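Side-chain contacts in uncharacterized hypothetical protein (Bacteroides uniformis, PDB 4EIU), which is of unknown function but belongs to the DUF3823 family, whose N-terminal domain is grouped with transthyretin-like beta domains: residues 147-150 / 151-154; 99-102 / 103-107; 188-191 / 192-196. All coordinates share one frame; numbering follows the deposited sequence.

In the fold
The three contacts are all local along the chain, and no two hold the same elements. Contact 1, at the end of helix 142-149, is partly buried; contacts 2 and 3 lie at the surface, on opposite sides of the chain's centre and about 43 Å apart between their centres. Contact 2 links strands 91-101 and 104-111, which belong to different sheets of the N-terminal family domain, whereas contact 3 follows strand 186-189, at the margin of a later sheet. Chemistry tracks place: backbone bonds, a proline and Ile-149/Met-152 packing in contact 1, a threonine hydroxyl accepting a peptide N-H in contact 2, and a serine doubly bonded to a carbonyl beside a T-shaped aromatic pair in contact 3.

Contact 1 (147-150 / 151-154); sequences EKIQ and PMGN
Ile-149 and Met-152, a selenomethionine here, make the apolar part of this helix end, with CE of Met-152 lying 3.8 Å from CG1 of Ile-149. The Met-152 chain starts out with CG anti to its carbonyl carbon (chi1 -71°), continues straight, and then bends at the selenium (chi3 -96°), which folds the methyl back over the isoleucine. A long flexible side chain suits this return, and a branched one offers CB, CG1 and CG2 together as the surface it lands on.

The same two residues are tied through the backbone: Met-152 N donates to Ile-149 O over 2.9 Å. One residue on, Gly-153 N repeats the pattern with Gln-150 O at 3.0 Å. Both bonds span three residues, the 3-10 spacing, so the helix tightens as it finishes.

Pro-151 is consistent with this change: it has no N-H to offer Glu-147 O, the acceptor four residues back, and instead sets its CD 3.1 Å from that oxygen. Gly-153 then takes a positive phi (93°), where any CB would collide with the carbonyl oxygen of the residue before, so glycine suits the place, and the chain runs on into the loop. A water bridges this exit by donating to Ile-149 O at 2.8 Å and to Gly-153 O at 2.9 Å, so that Ile-149 O receives two bonds, one from the water and one from Met-152 N.

Farther out, Tyr-227 touches both Ile-149 and Met-152, while Trp-155 in the following loop touches Ile-149 and Gln-150. Lys-148 NZ hydrogen-bonds to Gln-112 OE1. Arg-84 on strand 83-85 meets both Lys-148 and Met-152, which places the end of helix 142-149 against that strand.

Contact 2 (99-102 / 103-107); sequences TEIS and GTTKV
The flat groups that meet Thr-105 are backbone peptides. Ser-102 turns its N-H to Thr-105 OG1 at 3.1 Å in a nearly straight bond (167°), and the Glu-100 carbonyl oxygen has Thr-105 CG2 at 3.5 Å. The two branches of one threonine thus serve two peptides: chi1 of -66° puts OG1 beside its own backbone N, facing Ser-102, and leaves CG2 anti to that N, where it meets Thr-99 OG1 tip to tip at 3.9 Å. The Thr-99 hydroxyl itself donates to Glu-100 O. A water lies 2.6 Å from Thr-105 OG1, and another donates to both Ser-102 O and Thr-104 O. Gly-103 suits the bend, since at its positive phi a CB would clash with Ser-102 O. With a valine in place of Thr-105, the Ser-102 N-H would probably lose its acceptor and the turn a clasp between its arms.

The short strand segments run roughly antiparallel (146° between their directions) but belong to different sheets, so side chain rather than backbone joins them, as in a beta arch. Strand 91-101 pairs with strand 69-76, through Tyr-71 and Gly-69; strand 104-111 pairs with strand 10-18, whose Ile-12 touches both Ile-101 and Val-107.

Contact 3 (188-191 / 192-196); sequences INYE and GKSFE
Tyr-190 packs on Phe-195 across a type II' beta turn, Glu-191 to Ser-194, which runs straight into a type I turn, Lys-193 to Glu-196. From the tyrosine CB, which has Ser-194 OG at 3.7 Å, the side chain leaves anti to its carbonyl carbon (chi1 -63°) and lays one ring face against the phenylalanine. Phe-195 CD1 stands 3.4 Å above the centre of that face, in contact from CG onward, and is closest to CE2. At the tip, the tyrosine OH has Phe-195 CE1 at 3.8 Å. The pair is a T-shaped stack, the phenylalanine edge directed at the tyrosine face with the planes at 72°.

Val-162 and Ile-165 of strand 162-170 also touch Phe-195, and Ile-165 touches Tyr-190 as well; this packs the turn against its neighbouring strand. Gly-192 suits the second position of a II' turn, where phi is positive (56°). Serine suits the fourth: Glu-191 O is gripped twice by Ser-194, through its N at 3.1 Å and its OG at 2.8 Å. A water spans the loop, donating to Tyr-190 O at 2.9 Å and to Gly-192 O at 2.6 Å.

Contact 1 (147-150 / 151-154)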
loop_
_atom_site.group_PDB
_atom_site.type_symbol
_atom_site.label_atom_id
_atom_site.label_comp_id
_atom_site.label_asym_id
_atom_site.label_seq_id
_atom_site.Cartn_x
_atom_site.Cartn_y
_atom_site.Cartn_z
ATOM N N GLU A 147 5.571 -10.491 -16.496
ATOM C CA GLU A 147 4.722 -10.448 -17.702
ATOM C C GLU A 147 4.083 -9.053 -17.895
ATOM O O GLU A 147 4.006 -8.558 -19.012
ATOM C CB GLU A 147 3.602 -11.509 -17.612
ATOM C CG GLU A 147 2.433 -11.264 -18.573
ATOM C CD GLU A 147 1.098 -11.947 -18.204
ATOM O OE1 GLU A 147 0.789 -12.226 -17.025
ATOM O OE2 GLU A 147 0.299 -12.174 -19.131
ATOM N N LYS A 148 3.629 -8.415 -16.819
ATOM C CA LYS A 148 2.931 -7.145 -16.966
ATOM C C LYS A 148 3.899 -5.933 -16.995
ATOM O O LYS A 148 3.616 -4.927 -17.625
ATOM C CB LYS A 148 1.863 -6.982 -15.887
ATOM C CG LYS A 148 0.759 -8.051 -16.031
ATOM C CD LYS A 148 -0.427 -7.809 -15.124
ATOM C CE LYS A 148 -1.613 -8.749 -15.473
ATOM N NZ LYS A 148 -2.778 -8.469 -14.585
ATOM N N ILE A 149 5.033 -6.038 -16.315
ATOM C CA ILE A 149 5.952 -4.889 -16.170
ATOM C C ILE A 149 7.112 -4.864 -17.172
ATOM O O ILE A 149 7.458 -3.790 -17.664
ATOM C CB ILE A 149 6.398 -4.773 -14.685
ATOM C CG1 ILE A 149 5.163 -4.293 -13.878
ATOM C CG2 ILE A 149 7.556 -3.780 -14.499
ATOM C CD1 ILE A 149 5.269 -4.531 -12.388
ATOM N N GLN A 150 7.715 -6.030 -17.465
ATOM C CA GLN A 150 8.806 -6.097 -18.482
ATOM C C GLN A 150 8.460 -5.368 -19.792
ATOM O O GLN A 150 9.313 -4.615 -20.281
ATOM C CB GLN A 150 9.287 -7.517 -18.708
ATOM C CG GLN A 150 10.529 -7.725 -19.588
ATOM C CD GLN A 150 11.043 -9.177 -19.561
ATOM O OE1 GLN A 150 10.278 -10.106 -19.269
ATOM N NE2 GLN A 150 12.339 -9.388 -19.887
ATOM N N PRO A 151 7.189 -5.478 -20.293
ATOM C CA PRO A 151 6.911 -4.792 -21.597
ATOM C C PRO A 151 6.997 -3.283 -21.551
ATOM O O PRO A 151 7.093 -2.647 -22.584
ATOM C CB PRO A 151 5.476 -5.255 -21.957
ATOM C CG PRO A 151 5.346 -6.601 -21.292
ATOM C CD PRO A 151 6.120 -6.463 -19.972
HETATM N N MSE A 152 7.049 -2.693 -20.364
HETATM C CA MSE A 152 7.145 -1.270 -20.307
HETATM C C MSE A 152 8.562 -0.783 -20.660
HETATM O O MSE A 152 8.753 0.410 -20.944
HETATM C CB MSE A 152 6.688 -0.724 -18.976
HETATM C CG MSE A 152 5.217 -0.822 -18.739
HETATM SE SE MSE A 152 4.770 0.166 -17.160
HETATM C CE MSE A 152 4.793 -1.197 -15.995
ATOM N N GLY A 153 9.545 -1.682 -20.647
ATOM C CA GLY A 153 10.916 -1.291 -20.957
ATOM C C GLY A 153 11.694 -0.944 -19.678
ATOM O O GLY A 153 11.138 -0.806 -18.616
ATOM N N ASN A 154 12.990 -0.788 -19.826
ATOM C CA ASN A 154 13.884 -0.581 -18.712
ATOM C C ASN A 154 13.628 -1.638 -17.594
ATOM O O ASN A 154 13.603 -1.341 -16.429
ATOM C CB ASN A 154 13.759 0.845 -18.220
ATOM C CG ASN A 154 14.851 1.213 -17.227
ATOM O OD1 ASN A 154 14.575 1.919 -16.273
ATOM N ND2 ASN A 154 16.027 0.666 -17.385
HETATM O O HOH W 1 9.805 -2.538 -16.757
#

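Contact 2 (99-102 / 103-107)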
loop_
_atom_site.group_PDB
_atom_site.type_symbol
_atom_site.label_atom_id
_atom_site.label_comp_id
_atom_site.label_asym_id
_atom_site.label_seq_id
_atom_site.Cartn_x
_atom_site.Cartn_y
_atom_site.Cartn_z
ATOM N N THR A 99 -16.645 5.662 -15.127
ATOM C CA THR A 99 -17.973 5.519 -14.555
ATOM C C THR A 99 -18.606 6.883 -14.439
ATOM O O THR A 99 -17.910 7.875 -14.222
ATOM C CB THR A 99 -17.903 4.849 -13.165
ATOM O OG1 THR A 99 -19.223 4.656 -12.669
ATOM C CG2 THR A 99 -17.107 5.682 -12.134
ATOM N N GLU A 100 -19.920 6.925 -14.608
ATOM C CA GLU A 100 -20.725 8.042 -14.141
ATOM C C GLU A 100 -20.529 8.156 -12.633
ATOM O O GLU A 100 -20.428 7.139 -11.957
ATOM C CB GLU A 100 -22.208 7.802 -14.432
ATOM C CG GLU A 100 -23.091 8.976 -13.993
ATOM C CD GLU A 100 -24.539 8.903 -14.445
ATOM O OE1 GLU A 100 -24.973 7.831 -14.896
ATOM O OE2 GLU A 100 -25.242 9.936 -14.339
ATOM N N ILE A 101 -20.466 9.380 -12.103
ATOM C CA ILE A 101 -20.530 9.569 -10.635
ATOM C C ILE A 101 -21.744 10.415 -10.371
ATOM O O ILE A 101 -21.790 11.573 -10.813
ATOM C CB ILE A 101 -19.269 10.199 -10.018
ATOM C CG1 ILE A 101 -18.049 9.309 -10.333
ATOM C CG2 ILE A 101 -19.459 10.312 -8.492
ATOM C CD1 ILE A 101 -16.737 9.786 -9.777
ATOM N N SER A 102 -22.734 9.811 -9.701
ATOM C CA SER A 102 -24.093 10.393 -9.531
ATOM C C SER A 102 -24.736 9.788 -8.290
ATOM O O SER A 102 -24.694 8.577 -8.121
ATOM C CB SER A 102 -24.950 10.003 -10.725
ATOM O OG SER A 102 -26.136 10.737 -10.746
ATOM N N GLY A 103 -25.339 10.596 -7.420
ATOM C CA GLY A 103 -25.836 10.067 -6.128
ATOM C C GLY A 103 -24.649 9.538 -5.333
ATOM O O GLY A 103 -23.690 10.279 -5.097
ATOM N N THR A 104 -24.717 8.281 -4.908
ATOM C CA THR A 104 -23.541 7.550 -4.416
ATOM C C THR A 104 -23.176 6.489 -5.458
ATOM O O THR A 104 -24.029 5.706 -5.864
ATOM C CB THR A 104 -23.787 6.866 -3.041
ATOM O OG1 THR A 104 -24.234 7.837 -2.118
ATOM C CG2 THR A 104 -22.488 6.256 -2.485
ATOM N N THR A 105 -21.922 6.483 -5.884
ATOM C CA THR A 105 -21.416 5.547 -6.857
ATOM C C THR A 105 -20.367 4.742 -6.149
ATOM O O THR A 105 -19.444 5.303 -5.593
ATOM C CB THR A 105 -20.771 6.307 -8.013
ATOM O OG1 THR A 105 -21.779 7.050 -8.706
ATOM C CG2 THR A 105 -20.082 5.394 -8.980
ATOM N N LYS A 106 -20.528 3.423 -6.150
ATOM C CA LYS A 106 -19.591 2.483 -5.524
ATOM C C LYS A 106 -18.745 1.855 -6.583
ATOM O O LYS A 106 -19.262 1.491 -7.632
ATOM C CB LYS A 106 -20.355 1.380 -4.820
ATOM C CG LYS A 106 -21.228 1.811 -3.671
ATOM C CD LYS A 106 -22.098 0.628 -3.287
ATOM C CE LYS A 106 -22.836 0.826 -1.986
ATOM N NZ LYS A 106 -23.735 -0.326 -1.636
ATOM N N VAL A 107 -17.437 1.710 -6.349
ATOM C CA VAL A 107 -16.572 1.079 -7.337
ATOM C C VAL A 107 -15.691 0.092 -6.569
ATOM O O VAL A 107 -15.379 0.282 -5.379
ATOM C CB VAL A 107 -15.641 2.066 -8.047
ATOM C CG1 VAL A 107 -16.447 3.041 -8.867
ATOM C CG2 VAL A 107 -14.751 2.804 -7.027
HETATM O O HOH W 2 -25.519 6.162 -8.261
HETATM O O HOH W 3 -23.693 6.004 -10.191
#

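Contact 3 (188-191 / 192-196)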
loop_
_atom_site.group_PDB
_atom_site.type_symbol
_atom_site.label_atom_id
_atom_site.label_comp_id
_atom_site.label_asym_id
_atom_site.label_seq_id
_atom_site.Cartn_x
_atom_site.Cartn_y
_atom_site.Cartn_z
ATOM N N ILE A 188 14.265 -3.565 9.414
ATOM C CA ILE A 188 15.384 -4.371 8.949
ATOM C C ILE A 188 15.495 -4.094 7.467
ATOM O O ILE A 188 14.485 -4.176 6.763
ATOM C CB ILE A 188 15.180 -5.888 9.141
ATOM C CG1 ILE A 188 14.810 -6.232 10.596
ATOM C CG2 ILE A 188 16.466 -6.626 8.777
ATOM C CD1 ILE A 188 14.186 -7.606 10.753
ATOM N N ASN A 189 16.695 -3.747 7.006
ATOM C CA ASN A 189 16.986 -3.538 5.594
ATOM C C ASN A 189 17.680 -4.760 5.028
ATOM O O ASN A 189 18.461 -5.373 5.715
ATOM C CB ASN A 189 17.926 -2.351 5.404
ATOM C CG ASN A 189 17.341 -1.065 5.910
ATOM O OD1 ASN A 189 16.246 -0.729 5.574
ATOM N ND2 ASN A 189 18.081 -0.345 6.744
ATOM N N TYR A 190 17.395 -5.097 3.766
ATOM C CA TYR A 190 17.982 -6.267 3.097
ATOM C C TYR A 190 18.682 -5.812 1.823
ATOM O O TYR A 190 18.110 -5.081 1.026
ATOM C CB TYR A 190 16.881 -7.283 2.765
ATOM C CG TYR A 190 16.210 -7.806 4.006
ATOM C CD1 TYR A 190 16.799 -8.817 4.763
ATOM C CD2 TYR A 190 15.033 -7.259 4.465
ATOM C CE1 TYR A 190 16.209 -9.287 5.936
ATOM C CE2 TYR A 190 14.432 -7.728 5.628
ATOM C CZ TYR A 190 15.006 -8.738 6.347
ATOM O OH TYR A 190 14.372 -9.166 7.478
ATOM N N GLU A 191 19.916 -6.241 1.633
ATOM C CA GLU A 191 20.693 -5.797 0.481
ATOM C C GLU A 191 20.387 -6.701 -0.717
ATOM O O GLU A 191 20.246 -7.925 -0.570
ATOM C CB GLU A 191 22.183 -5.801 0.809
ATOM C CG GLU A 191 23.005 -4.983 -0.182
ATOM C CD GLU A 191 24.452 -5.421 -0.259
ATOM O OE1 GLU A 191 25.009 -5.821 0.781
ATOM O OE2 GLU A 191 25.030 -5.378 -1.367
ATOM N N GLY A 192 20.268 -6.117 -1.905
ATOM C CA GLY A 192 20.151 -6.939 -3.110
ATOM C C GLY A 192 18.968 -7.881 -2.952
ATOM O O GLY A 192 17.899 -7.462 -2.468
ATOM N N LYS A 193 19.150 -9.147 -3.338
ATOM C CA LYS A 193 18.065 -10.140 -3.224
ATOM C C LYS A 193 18.098 -11.022 -1.981
ATOM O O LYS A 193 17.483 -12.076 -1.984
ATOM C CB LYS A 193 17.969 -11.013 -4.493
ATOM C CG LYS A 193 19.014 -12.085 -4.723
ATOM C CD LYS A 193 18.811 -12.718 -6.105
ATOM C CE LYS A 193 20.124 -13.259 -6.683
ATOM N NZ LYS A 193 20.663 -14.482 -6.025
ATOM N N SER A 194 18.731 -10.565 -0.906
ATOM C CA SER A 194 18.986 -11.442 0.264
ATOM C C SER A 194 17.730 -11.789 1.088
ATOM O O SER A 194 17.785 -12.642 1.954
ATOM C CB SER A 194 20.023 -10.806 1.188
ATOM O OG SER A 194 19.534 -9.539 1.602
ATOM N N PHE A 195 16.606 -11.125 0.847
ATOM C CA PHE A 195 15.344 -11.545 1.452
ATOM C C PHE A 195 14.701 -12.809 0.858
ATOM O O PHE A 195 13.820 -13.398 1.517
ATOM C CB PHE A 195 14.284 -10.433 1.367
ATOM C CG PHE A 195 13.148 -10.644 2.325
ATOM C CD1 PHE A 195 13.287 -10.287 3.658
ATOM C CD2 PHE A 195 11.966 -11.251 1.914
ATOM C CE1 PHE A 195 12.266 -10.518 4.570
ATOM C CE2 PHE A 195 10.931 -11.467 2.812
ATOM C CZ PHE A 195 11.088 -11.101 4.144
ATOM N N GLU A 196 15.085 -13.218 -0.357
ATOM C CA GLU A 196 14.419 -14.347 -1.043
ATOM C C GLU A 196 14.255 -15.578 -0.167
ATOM O O GLU A 196 13.183 -16.172 -0.116
ATOM C CB GLU A 196 15.159 -14.754 -2.329
ATOM C CG GLU A 196 14.967 -13.831 -3.510
ATOM C CD GLU A 196 13.499 -13.641 -3.906
ATOM O OE1 GLU A 196 12.815 -14.631 -4.261
ATOM O OE2 GLU A 196 13.021 -12.489 -3.850
HETATM O O HOH W 4 17.241 -5.024 -1.716
#